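Local coordinates for protein cytidylyltransferase (Leptospira borgpetersenii serovar Hardjo-bovis, PDB 6OEW) that probably transfers nucleotidyl groups in a metal-dependent reaction, as expected of a cytidylyltransferase with a GT-A-type fold, at residues 69-73 and 74-78; 220-224 and 225-229. All coordinates share one frame; numbering follows the deposited sequence.

Contact 1 of 2, residues 69-73 and 74-78; sequences EIAKK and NGVSV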
ATOM      1  N   GLU A  69      -6.838 -16.766   3.158  1.00 30.94           N
ATOM      2  CA  GLU A  69      -7.501 -17.455   2.051  1.00 35.77           C
ATOM      3  C   GLU A  69      -7.417 -16.642   0.764  1.00 39.15           C
ATOM      4  O   GLU A  69      -7.149 -17.189  -0.318  1.00 39.34           O
ATOM      5  CB  GLU A  69      -8.965 -17.736   2.390  1.00 33.98           C
ATOM      6  CG  GLU A  69      -9.825 -18.021   1.156  1.00 43.54           C
ATOM      7  CD  GLU A  69     -11.332 -18.054   1.452  1.00 58.65           C
ATOM      8  OE1 GLU A  69     -11.721 -18.366   2.599  1.00 57.33           O
ATOM      9  OE2 GLU A  69     -12.123 -17.761   0.529  1.00 67.28           O
ATOM     10  N   ILE A  70      -7.662 -15.335   0.863  1.00 34.08           N
ATOM     11  CA  ILE A  70      -7.602 -14.466  -0.303  1.00 36.18           C
ATOM     12  C   ILE A  70      -6.180 -14.426  -0.859  1.00 32.86           C
ATOM     13  O   ILE A  70      -5.969 -14.570  -2.072  1.00 36.27           O
ATOM     14  CB  ILE A  70      -8.119 -13.060   0.061  1.00 34.00           C
ATOM     15  CG1 ILE A  70      -9.631 -13.080   0.324  1.00 35.75           C
ATOM     16  CG2 ILE A  70      -7.758 -12.030  -1.029  1.00 36.22           C
ATOM     17  CD1 ILE A  70     -10.145 -11.786   0.937  1.00 34.73           C
ATOM     18  N   ALA A  71      -5.180 -14.279   0.020  1.00 28.46           N
ATOM     19  CA  ALA A  71      -3.796 -14.270  -0.444  1.00 28.95           C
ATOM     20  C   ALA A  71      -3.433 -15.585  -1.115  1.00 41.85           C
ATOM     21  O   ALA A  71      -2.759 -15.598  -2.154  1.00 36.63           O
ATOM     22  CB  ALA A  71      -2.848 -13.987   0.721  1.00 28.11           C
ATOM     23  N   LYS A  72      -3.867 -16.710  -0.536  1.00 34.08           N
ATOM     24  CA  LYS A  72      -3.498 -18.007  -1.092  1.00 37.43           C
ATOM     25  C   LYS A  72      -4.151 -18.229  -2.448  1.00 45.24           C
ATOM     26  O   LYS A  72      -3.533 -18.812  -3.346  1.00 44.52           O
ATOM     27  CB  LYS A  72      -3.862 -19.138  -0.124  1.00 35.03           C
ATOM     28  CG  LYS A  72      -2.780 -19.404   0.919  1.00 48.59           C
ATOM     29  CD  LYS A  72      -2.755 -20.861   1.358  1.00 64.46           C
ATOM     30  CE  LYS A  72      -3.288 -21.030   2.767  1.00 71.91           C
ATOM     31  NZ  LYS A  72      -2.969 -22.389   3.300  1.00 81.24           N
ATOM     32  N   LYS A  73      -5.401 -17.778  -2.605  1.00 39.54           N
ATOM     33  CA  LYS A  73      -6.103 -17.888  -3.879  1.00 43.15           C
ATOM     34  C   LYS A  73      -5.338 -17.168  -4.978  1.00 45.80           C
ATOM     35  O   LYS A  73      -5.366 -17.589  -6.142  1.00 42.62           O
ATOM     36  CB  LYS A  73      -7.520 -17.313  -3.736  1.00 40.76           C
ATOM     37  CG  LYS A  73      -8.357 -17.259  -5.009  1.00 55.80           C
ATOM     38  CD  LYS A  73      -9.600 -16.385  -4.806  1.00 64.41           C
ATOM     39  CE  LYS A  73     -10.454 -16.278  -6.064  1.00 67.26           C
ATOM     40  NZ  LYS A  73     -11.174 -17.550  -6.353  1.00 72.29           N
ATOM     41  N   ASN A  74      -4.629 -16.106  -4.615  1.00 37.48           N
ATOM     42  CA  ASN A  74      -3.847 -15.309  -5.544  1.00 41.28           C
ATOM     43  C   ASN A  74      -2.383 -15.723  -5.602  1.00 38.56           C
ATOM     44  O   ASN A  74      -1.578 -15.018  -6.210  1.00 39.22           O
ATOM     45  CB  ASN A  74      -3.961 -13.833  -5.161  1.00 39.57           C
ATOM     46  CG  ASN A  74      -5.283 -13.242  -5.547  1.00 40.71           C
ATOM     47  OD1 ASN A  74      -5.456 -12.796  -6.678  1.00 49.70           O
ATOM     48  ND2 ASN A  74      -6.234 -13.242  -4.621  1.00 42.65           N
ATOM     49  N   GLY A  75      -2.016 -16.828  -4.957  1.00 39.63           N
ATOM     50  CA  GLY A  75      -0.668 -17.357  -5.080  1.00 41.77           C
ATOM     51  C   GLY A  75       0.431 -16.505  -4.482  1.00 44.42           C
ATOM     52  O   GLY A  75       1.556 -16.543  -4.973  1.00 47.78           O
ATOM     53  N   VAL A  76       0.149 -15.744  -3.425  1.00 38.91           N
ATOM     54  CA  VAL A  76       1.195 -14.972  -2.771  1.00 43.23           C
ATOM     55  C   VAL A  76       1.420 -15.550  -1.376  1.00 37.75           C
ATOM     56  O   VAL A  76       0.622 -16.338  -0.866  1.00 39.23           O
ATOM     57  CB  VAL A  76       0.868 -13.461  -2.732  1.00 45.31           C
ATOM     58  CG1 VAL A  76       0.455 -12.960  -4.133  1.00 41.88           C
ATOM     59  CG2 VAL A  76      -0.196 -13.191  -1.780  1.00 35.71           C
ATOM     60  N   SER A  77       2.554 -15.198  -0.776  1.00 32.67           N
ATOM     61  CA  SER A  77       2.862 -15.738   0.537  1.00 33.06           C
ATOM     62  C   SER A  77       2.158 -14.931   1.609  1.00 29.80           C
ATOM     63  O   SER A  77       1.690 -13.816   1.373  1.00 30.46           O
ATOM     64  CB  SER A  77       4.369 -15.736   0.778  1.00 39.49           C
ATOM     65  OG  SER A  77       5.009 -16.512  -0.215  1.00 42.34           O
ATOM     66  N   VAL A  78       2.067 -15.523   2.805  1.00 30.71           N
ATOM     67  CA  VAL A  78       1.325 -14.943   3.912  1.00 26.50           C
ATOM     68  C   VAL A  78       2.168 -15.017   5.168  1.00 30.54           C
ATOM     69  O   VAL A  78       2.733 -16.071   5.481  1.00 35.81           O
ATOM     70  CB  VAL A  78      -0.000 -15.684   4.173  1.00 29.49           C
ATOM     71  CG1 VAL A  78      -0.724 -15.028   5.343  1.00 34.24           C
ATOM     72  CG2 VAL A  78      -0.873 -15.676   2.938  1.00 30.30           C
TER

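Contact 2 of 2, residues 220-224 and 225-229; sequences KEFSY and VDLIE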
ATOM      1  N   LYS A 220      -7.624  -5.393 -15.356  1.00 42.19           N
ATOM      2  CA  LYS A 220      -7.085  -4.770 -14.155  1.00 42.37           C
ATOM      3  C   LYS A 220      -5.731  -4.117 -14.408  1.00 44.40           C
ATOM      4  O   LYS A 220      -5.055  -3.723 -13.452  1.00 43.18           O
ATOM      5  CB  LYS A 220      -6.972  -5.796 -13.021  1.00 42.54           C
ATOM      6  CG  LYS A 220      -8.263  -6.604 -12.781  1.00 46.57           C
ATOM      7  CD  LYS A 220      -8.126  -7.520 -11.545  1.00 44.50           C
ATOM      8  CE  LYS A 220      -9.445  -8.266 -11.265  1.00 47.06           C
ATOM      9  NZ  LYS A 220      -9.670  -9.312 -12.277  1.00 45.58           N
ATOM     10  N   GLU A 221      -5.333  -3.979 -15.672  1.00 46.54           N
ATOM     11  CA  GLU A 221      -3.996  -3.516 -16.014  1.00 47.30           C
ATOM     12  C   GLU A 221      -3.924  -2.008 -16.249  1.00 50.88           C
ATOM     13  O   GLU A 221      -2.861  -1.504 -16.614  1.00 58.75           O
ATOM     14  CB  GLU A 221      -3.496  -4.267 -17.249  1.00 53.81           C
ATOM     15  CG  GLU A 221      -1.982  -4.315 -17.355  1.00 60.68           C
ATOM     16  CD  GLU A 221      -1.507  -5.090 -18.558  1.00 62.77           C
ATOM     17  OE1 GLU A 221      -2.363  -5.643 -19.282  1.00 63.77           O
ATOM     18  OE2 GLU A 221      -0.276  -5.147 -18.767  1.00 66.51           O
ATOM     19  N   PHE A 222      -5.013  -1.276 -16.027  1.00 47.47           N
ATOM     20  CA  PHE A 222      -5.032   0.150 -16.320  1.00 44.43           C
ATOM     21  C   PHE A 222      -4.088   0.906 -15.396  1.00 44.05           C
ATOM     22  O   PHE A 222      -3.863   0.517 -14.250  1.00 44.49           O
ATOM     23  CB  PHE A 222      -6.445   0.699 -16.187  1.00 47.06           C
ATOM     24  CG  PHE A 222      -7.072   0.462 -14.826  1.00 43.25           C
ATOM     25  CD1 PHE A 222      -6.893   1.374 -13.802  1.00 39.87           C
ATOM     26  CD2 PHE A 222      -7.866  -0.657 -14.592  1.00 42.47           C
ATOM     27  CE1 PHE A 222      -7.470   1.169 -12.554  1.00 46.24           C
ATOM     28  CE2 PHE A 222      -8.453  -0.865 -13.356  1.00 43.82           C
ATOM     29  CZ  PHE A 222      -8.256   0.052 -12.336  1.00 42.27           C
ATOM     30  N   SER A 223      -3.523   2.001 -15.906  1.00 45.52           N
ATOM     31  CA  SER A 223      -2.561   2.763 -15.121  1.00 47.06           C
ATOM     32  C   SER A 223      -3.262   3.815 -14.260  1.00 50.26           C
ATOM     33  O   SER A 223      -4.447   4.112 -14.429  1.00 45.54           O
ATOM     34  CB  SER A 223      -1.531   3.433 -16.031  1.00 48.97           C
ATOM     35  OG  SER A 223      -2.118   4.550 -16.663  1.00 49.35           O
ATOM     36  N   TYR A 224      -2.494   4.383 -13.323  1.00 44.38           N
ATOM     37  CA  TYR A 224      -2.978   5.495 -12.508  1.00 45.30           C
ATOM     38  C   TYR A 224      -3.432   6.662 -13.374  1.00 40.48           C
ATOM     39  O   TYR A 224      -4.531   7.192 -13.186  1.00 48.17           O
ATOM     40  CB  TYR A 224      -1.889   5.954 -11.533  1.00 48.56           C
ATOM     41  CG  TYR A 224      -2.226   7.239 -10.792  1.00 42.42           C
ATOM     42  CD1 TYR A 224      -3.204   7.253  -9.789  1.00 46.54           C
ATOM     43  CD2 TYR A 224      -1.587   8.441 -11.111  1.00 45.74           C
ATOM     44  CE1 TYR A 224      -3.517   8.415  -9.115  1.00 45.15           C
ATOM     45  CE2 TYR A 224      -1.895   9.610 -10.438  1.00 42.72           C
ATOM     46  CZ  TYR A 224      -2.862   9.585  -9.445  1.00 39.64           C
ATOM     47  OH  TYR A 224      -3.185  10.731  -8.773  1.00 48.68           O
ATOM     48  N   VAL A 225      -2.607   7.076 -14.336  1.00 43.68           N
ATOM     49  CA  VAL A 225      -2.987   8.231 -15.152  1.00 44.42           C
ATOM     50  C   VAL A 225      -4.253   7.939 -15.963  1.00 45.15           C
ATOM     51  O   VAL A 225      -5.128   8.806 -16.099  1.00 51.18           O
ATOM     52  CB  VAL A 225      -1.808   8.690 -16.035  1.00 48.86           C
ATOM     53  CG1 VAL A 225      -1.197   7.523 -16.783  1.00 54.00           C
ATOM     54  CG2 VAL A 225      -2.259   9.791 -16.997  1.00 50.54           C
ATOM     55  N   ASP A 226      -4.397   6.716 -16.490  1.00 57.63           N
ATOM     56  CA  ASP A 226      -5.650   6.363 -17.170  1.00 51.90           C
ATOM     57  C   ASP A 226      -6.846   6.591 -16.256  1.00 49.14           C
ATOM     58  O   ASP A 226      -7.894   7.083 -16.691  1.00 46.00           O
ATOM     59  CB  ASP A 226      -5.665   4.896 -17.611  1.00 46.79           C
ATOM     60  CG  ASP A 226      -4.548   4.548 -18.557  1.00 57.42           C
ATOM     61  OD1 ASP A 226      -4.144   3.361 -18.570  1.00 55.14           O
ATOM     62  OD2 ASP A 226      -4.068   5.452 -19.261  1.00 49.95           O
ATOM     63  N   LEU A 227      -6.687   6.229 -14.985  1.00 48.41           N
ATOM     64  CA  LEU A 227      -7.756   6.307 -13.993  1.00 44.67           C
ATOM     65  C   LEU A 227      -8.144   7.751 -13.706  1.00 46.57           C
ATOM     66  O   LEU A 227      -9.334   8.083 -13.638  1.00 48.88           O
ATOM     67  CB  LEU A 227      -7.295   5.604 -12.714  1.00 41.60           C
ATOM     68  CG  LEU A 227      -8.210   5.614 -11.487  1.00 47.45           C
ATOM     69  CD1 LEU A 227      -9.512   4.895 -11.795  1.00 49.06           C
ATOM     70  CD2 LEU A 227      -7.519   4.970 -10.279  1.00 46.18           C
ATOM     71  N   ILE A 228      -7.152   8.619 -13.509  1.00 43.49           N
ATOM     72  CA  ILE A 228      -7.447  10.030 -13.280  1.00 47.57           C
ATOM     73  C   ILE A 228      -8.104  10.648 -14.506  1.00 47.25           C
ATOM     74  O   ILE A 228      -9.015  11.475 -14.383  1.00 53.31           O
ATOM     75  CB  ILE A 228      -6.172  10.790 -12.877  1.00 51.55           C
ATOM     76  CG1 ILE A 228      -5.508  10.114 -11.672  1.00 44.97           C
ATOM     77  CG2 ILE A 228      -6.494  12.254 -12.586  1.00 51.31           C
ATOM     78  CD1 ILE A 228      -6.421   9.980 -10.462  1.00 49.25           C
ATOM     79  N   GLU A 229      -7.661  10.267 -15.711  1.00 48.13           N
ATOM     80  CA  GLU A 229      -8.271  10.837 -16.912  1.00 52.59           C
ATOM     81  C   GLU A 229      -9.722  10.404 -17.057  1.00 51.06           C
ATOM     82  O   GLU A 229     -10.567  11.197 -17.481  1.00 53.24           O
ATOM     83  CB  GLU A 229      -7.464  10.459 -18.154  1.00 52.71           C
ATOM     84  CG  GLU A 229      -6.152  11.220 -18.277  1.00 66.19           C
ATOM     85  CD  GLU A 229      -6.342  12.735 -18.288  1.00 76.58           C
ATOM     86  OE1 GLU A 229      -7.362  13.216 -18.833  1.00 78.28           O
ATOM     87  OE2 GLU A 229      -5.471  13.445 -17.742  1.00 78.44           O
TER
HETATM   88  O   HOH W   1      -1.220   4.692 -19.531  1.00 56.56           O

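Contact 1 of 2, residues 69-73 and 74-78
The carboxamide of Asn-74 meets the carbonyl of Ile-70 with its N-H edge: ND2 lies 2.9 Å from Ile-70 O, in a nearly straight bond (169°) whose acceptor sits in the amide plane. Ile-70 O accepts a second, longer bond from Asn-74 N (3.3 Å), which comes from the opposite face of its carbonyl plane. A chi1 of -75° sets Asn-74 CG beside its own backbone N, which folds the amide back along the helix next to Ile-70, whose CG2 is 4.1 Å from ND2. The helix 65-73 ends here in a Schellman motif. Val-76 N reaches back to Ala-71 O at 3.2 Å, and Gly-75 N donates to Lys-72 O at 3.0 Å, with Gly-75 at positive phi as the C-prime residue. The methyl CB of Ala-71 meets two side chains from beyond the turn, CG2 of Val-76 (3.7 Å) and, more tightly, CG2 of Val-78 (3.4 Å). Leu-42 of helix 37-45 touches both Asn-74 and Val-76. Within the beta-alpha-beta crossover 54-59, 65-73, 77-81, the carbonyls of Ile-70, Ala-71 and Lys-72 thus receive donors from the residues leading into the edge strand as the chain reverses.

Contact 2 of 2, residues 220-224 and 225-229
OG of Ser-223 accepts from the backbone N of Asp-226 at 3.1 Å, in a nearly straight bond (169°), and is also hydrogen-bonded to a water. In return, Ser-223 N donates to Asp-226 OD1 at 3.1 Å, so the pair forms a capping box, with Ser-223 as the N-cap of helix 224-233. The chi1 of 76° places OG between the backbone N and carbonyl carbon of Ser-223, facing the first turn. On the partner side, Asp-226 CG stands beside its own backbone N (chi1 -59°), which brings the carboxylate back over the cap; Ser-223 N meets OD1 from above the carboxylate plane. The water donates to Asp-226 OD2 and so bridges the two side chains. A carboxylate at this end of a helix would probably be favoured by the helix dipole.

Past the cap, ordinary helical bonding starts with Leu-227 N to Ser-223 O and Ile-228 N to Tyr-224 O. On the approach to the cap, Phe-222 CE1 lies 4.3 Å from Leu-227 CD1, a loose apolar contact. The Phe-222 ring also stacks with Phe-217 and makes a cation-pi contact with Arg-44, while Leu-227 touches Cys-213 of helix 204-214. The phenol oxygen of Tyr-224 is held by Ala-143 N, and Tyr-224 N donates to Asp-113 OD2, which ties the start of the helix to other loops. Tyr-224 and Ile-228, one turn apart, lie with their side chains crossing at a slant. CG1 of Ile-228 sits over one face of the Tyr-224 ring, offset toward its rim, in a CH-pi contact 3.8 Å from the centroid, and the ring atom closest to this CG1 is CZ, at 3.5 Å.

Contact 1 closes the C-terminal end of one helix, 65-73, whereas contact 2 opens the N-terminal end of another, 224-233. Contact 1 comes well before contact 2 in the chain; their centres are 25 Å apart and their nearest atoms about 8 Å, without touching. Helix 37-45 reaches both: Leu-42 and Glu-43 touch Asn-74 of contact 1, while Glu-43 forms a salt bridge with Lys-220 and Arg-44 a hydrogen bond to Phe-222 O, both in the loop of contact 2. Both contacts lie away from the magnesium-binding Asp-108, and their centres are about 16 and 17 Å from the centre of the chain.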